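Local coordinates for putative uncharacterized protein PH0242 (PDB 3VU1) that is the C-terminal globular portion of an archaeal AglB, a member of the oligosaccharyltransferase family, and binds a calcium ion, at residues Phe67-Ser75 / Val208-Leu216; Phe228-Phe236 / Leu281-Asp289. All coordinates share one frame; numbering follows the deposited sequence.

Overall arrangement
Contact 1 and contact 2 lie side by side near the middle of the chain, their centres 14 Å apart, and helix 228-235 is the element that joins them. It follows helix 212-218 of contact 1 in sequence. Its F228 ring packs on both segments of contact 1, on the loop at D71 and G72 (F228 CE2 to G72 N 3.3 Å) and on N212 of the helix (F228 CE2 to N212 OD1 3.4 Å). Just past its C-terminal end, F236 stacks on F67. Calcium is the second common reference. In contact 2 the carbonyl of A285 binds it directly; contact 1 approaches through its loop, where the side chain of S75 is about 9 Å from the ion and the next residue, E76, is a ligand.

Contact 1: Phe67-Ser75 / Val208-Leu216; sequences FLARDGNIS and VATSNFVKL
The ammonium nitrogen of K215 is gripped by three oxygens. Its NZ forms a salt bridge with D71 OD2 (2.8 Å) across the contact and hydrogen-bonds within its own segment to T210 O (2.7 Å) and N212 OD1 (3.0 Å). A bend at the last torsion of the lysine, chi4 72°, turns NZ back toward them. It meets D71 OD2 well above the carboxylate plane, 60° out of it, and T210 OG1 likewise donates to D71 OD1 from above that plane (2.7 Å). S223 OG and S224 N also bind this carboxylate, which is therefore held at both oxygens. The amide of N212 is fixed at its other end too: ND2 donates to F67 O (2.9 Å) and more weakly to S75 OG, while CB lies over one face of the F67 ring. Apolar packing continues at F67 CZ, which touches L216 CD1 (3.7 Å). Backbone bonds complete the joint, N212 N reaching R70 O (2.8 Å) and F213 N reaching L68 O (2.8 Å). With S211 as N-cap, this is the docking of a helix N-terminus, where first-turn amides of helix 212-218 are met by carbonyls from the end of helix 60-69 and the loop after it.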
# COMPACT_ATOMS: atom_id res chain seq x y z
N PHE A 67 -4.75 6.11 0.38
CA PHE A 67 -4.58 4.66 0.25
C PHE A 67 -5.66 3.85 0.97
O PHE A 67 -6.29 3.02 0.34
CB PHE A 67 -3.20 4.25 0.75
CG PHE A 67 -2.97 2.79 0.71
CD1 PHE A 67 -3.03 2.09 -0.50
CD2 PHE A 67 -2.69 2.09 1.89
CE1 PHE A 67 -2.83 0.73 -0.54
CE2 PHE A 67 -2.48 0.71 1.85
CZ PHE A 67 -2.55 0.03 0.64
N LEU A 68 -5.88 4.09 2.26
CA LEU A 68 -6.68 3.18 3.09
C LEU A 68 -8.17 3.24 2.81
O LEU A 68 -8.82 2.21 2.84
CB LEU A 68 -6.41 3.41 4.58
CG LEU A 68 -5.01 3.01 5.07
CD1 LEU A 68 -4.64 3.60 6.43
CD2 LEU A 68 -4.84 1.51 5.10
N ALA A 69 -8.69 4.44 2.56
CA ALA A 69 -10.12 4.68 2.49
C ALA A 69 -10.64 4.47 1.07
O ALA A 69 -11.83 4.52 0.83
CB ALA A 69 -10.45 6.09 2.98
N ARG A 70 -9.76 4.26 0.11
CA ARG A 70 -10.24 4.22 -1.25
C ARG A 70 -9.94 2.95 -1.98
O ARG A 70 -9.36 2.02 -1.42
CB ARG A 70 -9.71 5.39 -2.05
CG ARG A 70 -10.00 6.68 -1.36
CD ARG A 70 -11.42 7.18 -1.57
NE ARG A 70 -11.20 8.59 -1.88
CZ ARG A 70 -11.70 9.24 -2.92
NH1 ARG A 70 -12.56 8.65 -3.72
NH2 ARG A 70 -11.35 10.51 -3.10
N ASP A 71 -10.34 2.92 -3.24
CA ASP A 71 -10.40 1.70 -4.01
C ASP A 71 -10.00 2.14 -5.39
O ASP A 71 -10.16 3.30 -5.75
CB ASP A 71 -11.84 1.20 -4.01
CG ASP A 71 -12.01 -0.11 -4.76
OD1 ASP A 71 -13.18 -0.39 -5.17
OD2 ASP A 71 -11.00 -0.84 -4.94
N GLY A 72 -9.44 1.21 -6.16
CA GLY A 72 -9.19 1.43 -7.57
C GLY A 72 -8.12 2.45 -7.86
O GLY A 72 -7.17 2.59 -7.11
N ASN A 73 -8.29 3.17 -8.97
CA ASN A 73 -7.23 4.02 -9.50
C ASN A 73 -6.78 5.10 -8.55
O ASN A 73 -5.58 5.27 -8.36
CB ASN A 73 -7.65 4.68 -10.82
CG ASN A 73 -7.47 3.76 -12.00
OD1 ASN A 73 -6.66 2.83 -11.97
ND2 ASN A 73 -8.22 4.01 -13.04
N ILE A 74 -7.75 5.81 -7.96
CA ILE A 74 -7.43 6.94 -7.13
C ILE A 74 -6.66 6.54 -5.87
O ILE A 74 -5.98 7.39 -5.29
CB ILE A 74 -8.67 7.76 -6.75
CG1 ILE A 74 -8.31 9.25 -6.64
CG2 ILE A 74 -9.32 7.28 -5.45
CD1 ILE A 74 -9.55 10.10 -6.69
N SER A 75 -6.76 5.27 -5.48
CA SER A 75 -6.12 4.82 -4.24
C SER A 75 -4.66 4.46 -4.45
O SER A 75 -3.95 4.11 -3.50
CB SER A 75 -6.89 3.67 -3.63
OG SER A 75 -6.51 2.46 -4.26
N VAL A 208 -17.21 3.60 1.62
CA VAL A 208 -15.95 2.99 1.99
C VAL A 208 -16.06 1.47 2.05
O VAL A 208 -15.15 0.80 2.54
CB VAL A 208 -15.39 3.54 3.32
CG1 VAL A 208 -15.09 5.02 3.21
CG2 VAL A 208 -16.34 3.28 4.48
N ALA A 209 -17.16 0.93 1.51
CA ALA A 209 -17.33 -0.53 1.41
C ALA A 209 -16.20 -1.28 0.71
O ALA A 209 -15.84 -2.37 1.14
CB ALA A 209 -18.64 -0.87 0.74
N THR A 210 -15.62 -0.73 -0.34
CA THR A 210 -14.55 -1.42 -1.05
C THR A 210 -13.16 -0.81 -0.83
O THR A 210 -12.25 -1.02 -1.62
CB THR A 210 -14.84 -1.54 -2.56
OG1 THR A 210 -15.01 -0.23 -3.14
CG2 THR A 210 -16.10 -2.39 -2.80
N SER A 211 -13.01 -0.05 0.26
CA SER A 211 -11.75 0.60 0.60
C SER A 211 -10.65 -0.43 0.76
O SER A 211 -10.91 -1.57 1.17
CB SER A 211 -11.91 1.36 1.93
OG SER A 211 -12.28 0.46 2.99
N ASN A 212 -9.42 -0.03 0.47
CA ASN A 212 -8.26 -0.88 0.68
C ASN A 212 -8.08 -1.38 2.12
O ASN A 212 -7.58 -2.49 2.33
CB ASN A 212 -7.02 -0.15 0.21
CG ASN A 212 -6.96 0.01 -1.30
OD1 ASN A 212 -7.52 -0.79 -2.04
ND2 ASN A 212 -6.31 1.07 -1.75
N PHE A 213 -8.44 -0.58 3.12
CA PHE A 213 -8.33 -1.04 4.49
C PHE A 213 -9.21 -2.28 4.75
O PHE A 213 -8.75 -3.25 5.35
CB PHE A 213 -8.73 0.05 5.46
CG PHE A 213 -8.82 -0.41 6.90
CD1 PHE A 213 -10.05 -0.51 7.54
CD2 PHE A 213 -7.68 -0.74 7.60
CE1 PHE A 213 -10.14 -0.93 8.87
CE2 PHE A 213 -7.76 -1.15 8.94
CZ PHE A 213 -8.98 -1.25 9.57
N VAL A 214 -10.46 -2.22 4.30
CA VAL A 214 -11.37 -3.34 4.41
C VAL A 214 -10.77 -4.59 3.77
O VAL A 214 -10.83 -5.66 4.35
CB VAL A 214 -12.73 -2.99 3.78
CG1 VAL A 214 -13.54 -4.24 3.52
CG2 VAL A 214 -13.53 -2.05 4.68
N LYS A 215 -10.16 -4.45 2.58
CA LYS A 215 -9.53 -5.57 1.90
C LYS A 215 -8.38 -6.15 2.71
O LYS A 215 -8.32 -7.35 2.90
CB LYS A 215 -8.96 -5.18 0.52
CG LYS A 215 -9.92 -4.66 -0.54
CD LYS A 215 -9.12 -4.45 -1.84
CE LYS A 215 -9.89 -3.68 -2.90
NZ LYS A 215 -10.07 -2.22 -2.63
N LEU A 216 -7.47 -5.30 3.15
CA LEU A 216 -6.23 -5.76 3.78
C LEU A 216 -6.37 -6.09 5.27
O LEU A 216 -5.61 -6.90 5.78
CB LEU A 216 -5.11 -4.74 3.60
CG LEU A 216 -4.63 -4.39 2.17
CD1 LEU A 216 -3.71 -3.17 2.21
CD2 LEU A 216 -3.97 -5.55 1.44

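Contact 2: Phe228-Phe236 / Leu281-Asp289. With CA (calcium ion), chain C.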
# COMPACT_ATOMS: atom_id res chain seq x y z
N PHE A 228 -8.88 -5.39 -9.50
CA PHE A 228 -8.18 -4.56 -8.53
C PHE A 228 -7.78 -5.24 -7.20
O PHE A 228 -6.65 -5.04 -6.71
CB PHE A 228 -8.90 -3.23 -8.27
CG PHE A 228 -8.03 -2.24 -7.52
CD1 PHE A 228 -6.98 -1.58 -8.18
CD2 PHE A 228 -8.18 -2.06 -6.14
CE1 PHE A 228 -6.15 -0.71 -7.50
CE2 PHE A 228 -7.35 -1.18 -5.46
CZ PHE A 228 -6.33 -0.51 -6.13
N ALA A 229 -8.68 -6.02 -6.61
CA ALA A 229 -8.34 -6.76 -5.41
C ALA A 229 -7.18 -7.72 -5.69
O ALA A 229 -6.22 -7.80 -4.90
CB ALA A 229 -9.54 -7.49 -4.87
N GLU A 230 -7.25 -8.43 -6.81
CA GLU A 230 -6.22 -9.43 -7.13
C GLU A 230 -4.85 -8.77 -7.32
O GLU A 230 -3.83 -9.34 -6.91
CB GLU A 230 -6.63 -10.23 -8.37
CG GLU A 230 -6.59 -11.73 -8.16
CD GLU A 230 -6.38 -12.52 -9.46
OE1 GLU A 230 -5.63 -13.54 -9.41
OE2 GLU A 230 -6.94 -12.13 -10.52
N LYS A 231 -4.83 -7.58 -7.94
CA LYS A 231 -3.58 -6.87 -8.16
C LYS A 231 -3.04 -6.36 -6.85
O LYS A 231 -1.87 -6.61 -6.53
CB LYS A 231 -3.75 -5.70 -9.11
CG LYS A 231 -4.04 -6.07 -10.55
CD LYS A 231 -4.94 -4.99 -11.11
CE LYS A 231 -4.19 -4.00 -11.98
NZ LYS A 231 -4.23 -4.44 -13.41
N LEU A 232 -3.89 -5.66 -6.10
CA LEU A 232 -3.54 -5.23 -4.75
C LEU A 232 -2.82 -6.29 -3.94
O LEU A 232 -1.79 -6.00 -3.32
CB LEU A 232 -4.76 -4.76 -3.98
CG LEU A 232 -4.45 -3.98 -2.68
CD1 LEU A 232 -3.93 -2.58 -2.98
CD2 LEU A 232 -5.70 -3.86 -1.83
N PHE A 233 -3.34 -7.51 -3.94
CA PHE A 233 -2.73 -8.55 -3.10
C PHE A 233 -1.37 -8.98 -3.60
O PHE A 233 -0.62 -9.59 -2.88
CB PHE A 233 -3.68 -9.73 -2.86
CG PHE A 233 -4.90 -9.37 -2.08
CD1 PHE A 233 -6.17 -9.70 -2.54
CD2 PHE A 233 -4.80 -8.66 -0.88
CE1 PHE A 233 -7.32 -9.34 -1.82
CE2 PHE A 233 -5.93 -8.30 -0.17
CZ PHE A 233 -7.19 -8.63 -0.64
N SER A 234 -1.00 -8.65 -4.82
CA SER A 234 0.39 -8.91 -5.22
C SER A 234 1.33 -7.73 -4.84
O SER A 234 2.56 -7.91 -4.76
CB SER A 234 0.45 -9.23 -6.72
OG SER A 234 0.25 -8.06 -7.52
N ASN A 235 0.76 -6.53 -4.64
CA ASN A 235 1.57 -5.39 -4.18
C ASN A 235 1.83 -5.36 -2.67
O ASN A 235 2.83 -4.78 -2.21
CB ASN A 235 0.91 -4.10 -4.62
CG ASN A 235 0.78 -4.02 -6.10
OD1 ASN A 235 1.78 -4.06 -6.82
ND2 ASN A 235 -0.43 -3.94 -6.58
N PHE A 236 0.93 -6.00 -1.92
CA PHE A 236 0.97 -6.10 -0.44
C PHE A 236 0.90 -7.55 -0.02
O PHE A 236 -0.16 -8.16 -0.06
CB PHE A 236 -0.18 -5.27 0.17
CG PHE A 236 -0.06 -3.81 -0.13
CD1 PHE A 236 -0.55 -3.29 -1.33
CD2 PHE A 236 0.62 -2.95 0.75
CE1 PHE A 236 -0.41 -1.94 -1.64
CE2 PHE A 236 0.77 -1.59 0.45
CZ PHE A 236 0.27 -1.09 -0.75
N LEU A 281 3.12 -13.24 -17.90
CA LEU A 281 3.15 -12.54 -16.60
C LEU A 281 2.15 -11.37 -16.51
O LEU A 281 2.18 -10.41 -17.30
CB LEU A 281 4.57 -12.07 -16.33
CG LEU A 281 5.61 -13.13 -16.76
CD1 LEU A 281 7.02 -12.60 -16.60
CD2 LEU A 281 5.47 -14.43 -15.98
N TYR A 282 1.24 -11.47 -15.56
CA TYR A 282 0.23 -10.43 -15.35
C TYR A 282 0.76 -9.47 -14.29
O TYR A 282 0.94 -9.84 -13.13
CB TYR A 282 -1.09 -11.02 -14.90
CG TYR A 282 -1.81 -11.80 -15.96
CD1 TYR A 282 -1.37 -13.07 -16.34
CD2 TYR A 282 -2.96 -11.27 -16.58
CE1 TYR A 282 -2.05 -13.80 -17.31
CE2 TYR A 282 -3.65 -11.99 -17.55
CZ TYR A 282 -3.18 -13.25 -17.91
OH TYR A 282 -3.84 -13.98 -18.86
N ILE A 283 1.02 -8.24 -14.70
CA ILE A 283 1.76 -7.30 -13.89
C ILE A 283 0.85 -6.27 -13.23
O ILE A 283 -0.05 -5.70 -13.86
CB ILE A 283 2.85 -6.62 -14.72
CG1 ILE A 283 3.95 -7.66 -14.98
CG2 ILE A 283 3.37 -5.36 -14.03
CD1 ILE A 283 5.13 -7.21 -15.82
N SER A 284 1.06 -6.07 -11.94
CA SER A 284 0.42 -4.97 -11.23
C SER A 284 1.46 -3.92 -10.84
O SER A 284 2.38 -4.22 -10.09
CB SER A 284 -0.31 -5.50 -10.02
OG SER A 284 -0.73 -4.43 -9.21
N ALA A 285 1.35 -2.72 -11.40
CA ALA A 285 2.24 -1.61 -11.03
C ALA A 285 1.48 -0.61 -10.15
O ALA A 285 0.46 -0.02 -10.58
CB ALA A 285 2.82 -0.92 -12.25
N PHE A 286 1.98 -0.43 -8.93
CA PHE A 286 1.24 0.33 -7.93
C PHE A 286 1.74 1.77 -7.66
O PHE A 286 2.73 1.99 -6.94
CB PHE A 286 1.15 -0.45 -6.61
CG PHE A 286 0.14 0.13 -5.66
CD1 PHE A 286 -1.19 -0.29 -5.71
CD2 PHE A 286 0.50 1.14 -4.77
CE1 PHE A 286 -2.13 0.26 -4.86
CE2 PHE A 286 -0.44 1.70 -3.93
CZ PHE A 286 -1.75 1.26 -3.97
N GLY A 287 1.04 2.75 -8.19
CA GLY A 287 1.39 4.13 -7.91
C GLY A 287 2.44 4.78 -8.80
O GLY A 287 2.45 6.00 -8.92
N ARG A 288 3.34 4.00 -9.39
CA ARG A 288 4.27 4.55 -10.38
C ARG A 288 4.44 3.69 -11.63
O ARG A 288 4.31 2.46 -11.59
CB ARG A 288 5.63 4.92 -9.76
CG ARG A 288 6.48 3.74 -9.33
CD ARG A 288 7.91 4.14 -8.98
NE ARG A 288 7.92 5.32 -8.12
CZ ARG A 288 8.95 6.15 -7.96
NH1 ARG A 288 10.11 5.94 -8.58
NH2 ARG A 288 8.82 7.21 -7.16
N ASP A 289 4.73 4.34 -12.75
CA ASP A 289 4.96 3.63 -14.01
C ASP A 289 6.19 2.74 -14.02
O ASP A 289 7.17 3.00 -13.29
CB ASP A 289 5.06 4.64 -15.16
CG ASP A 289 3.77 5.41 -15.37
OD1 ASP A 289 2.65 4.90 -15.13
OD2 ASP A 289 3.89 6.57 -15.78
CA CA C . -1.82 -0.27 -10.89
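The end of a beta strand and the first residue after it pack across a helix here, beside a calcium site: S284 and F286 meet helix 228-235, while the carbonyl of the intervening A285 binds the ion. The axes of 228-235 and 281-285 approach to 8.1 Å and cross at -76°. Both S284 and F286 direct their CB toward the helix, whereas that of A285 points away, an alternation that carries on from the strand into F286. S284 CB sits 3.6 Å from K231 CB and also touches S234 OG, a hydroxyl hydrogen-bonded to K231 O (2.8 Å). That carbonyl accepts from S234 N and N235 N as well. The F286 ring, with CG anti to the backbone N (chi1 -166°), projects into an apolar cluster. F236 makes a T-shaped contact with it: the planes stand at 90°, the centroids are 5.5 Å apart, and F236 CE1 lies over the centre of the F286 face. L232 runs beside the same ring, its CD1 3.9 Å from F286 CE1, and F228 CZ comes near the ring's edge. A285 O coordinates calcium at 2.3 Å, together with E76, H319 and E322. Around this crossing, helix 212-218 packs on the helix through N212 and K215, and strand 253-262 touches K231 and S234 through Y256.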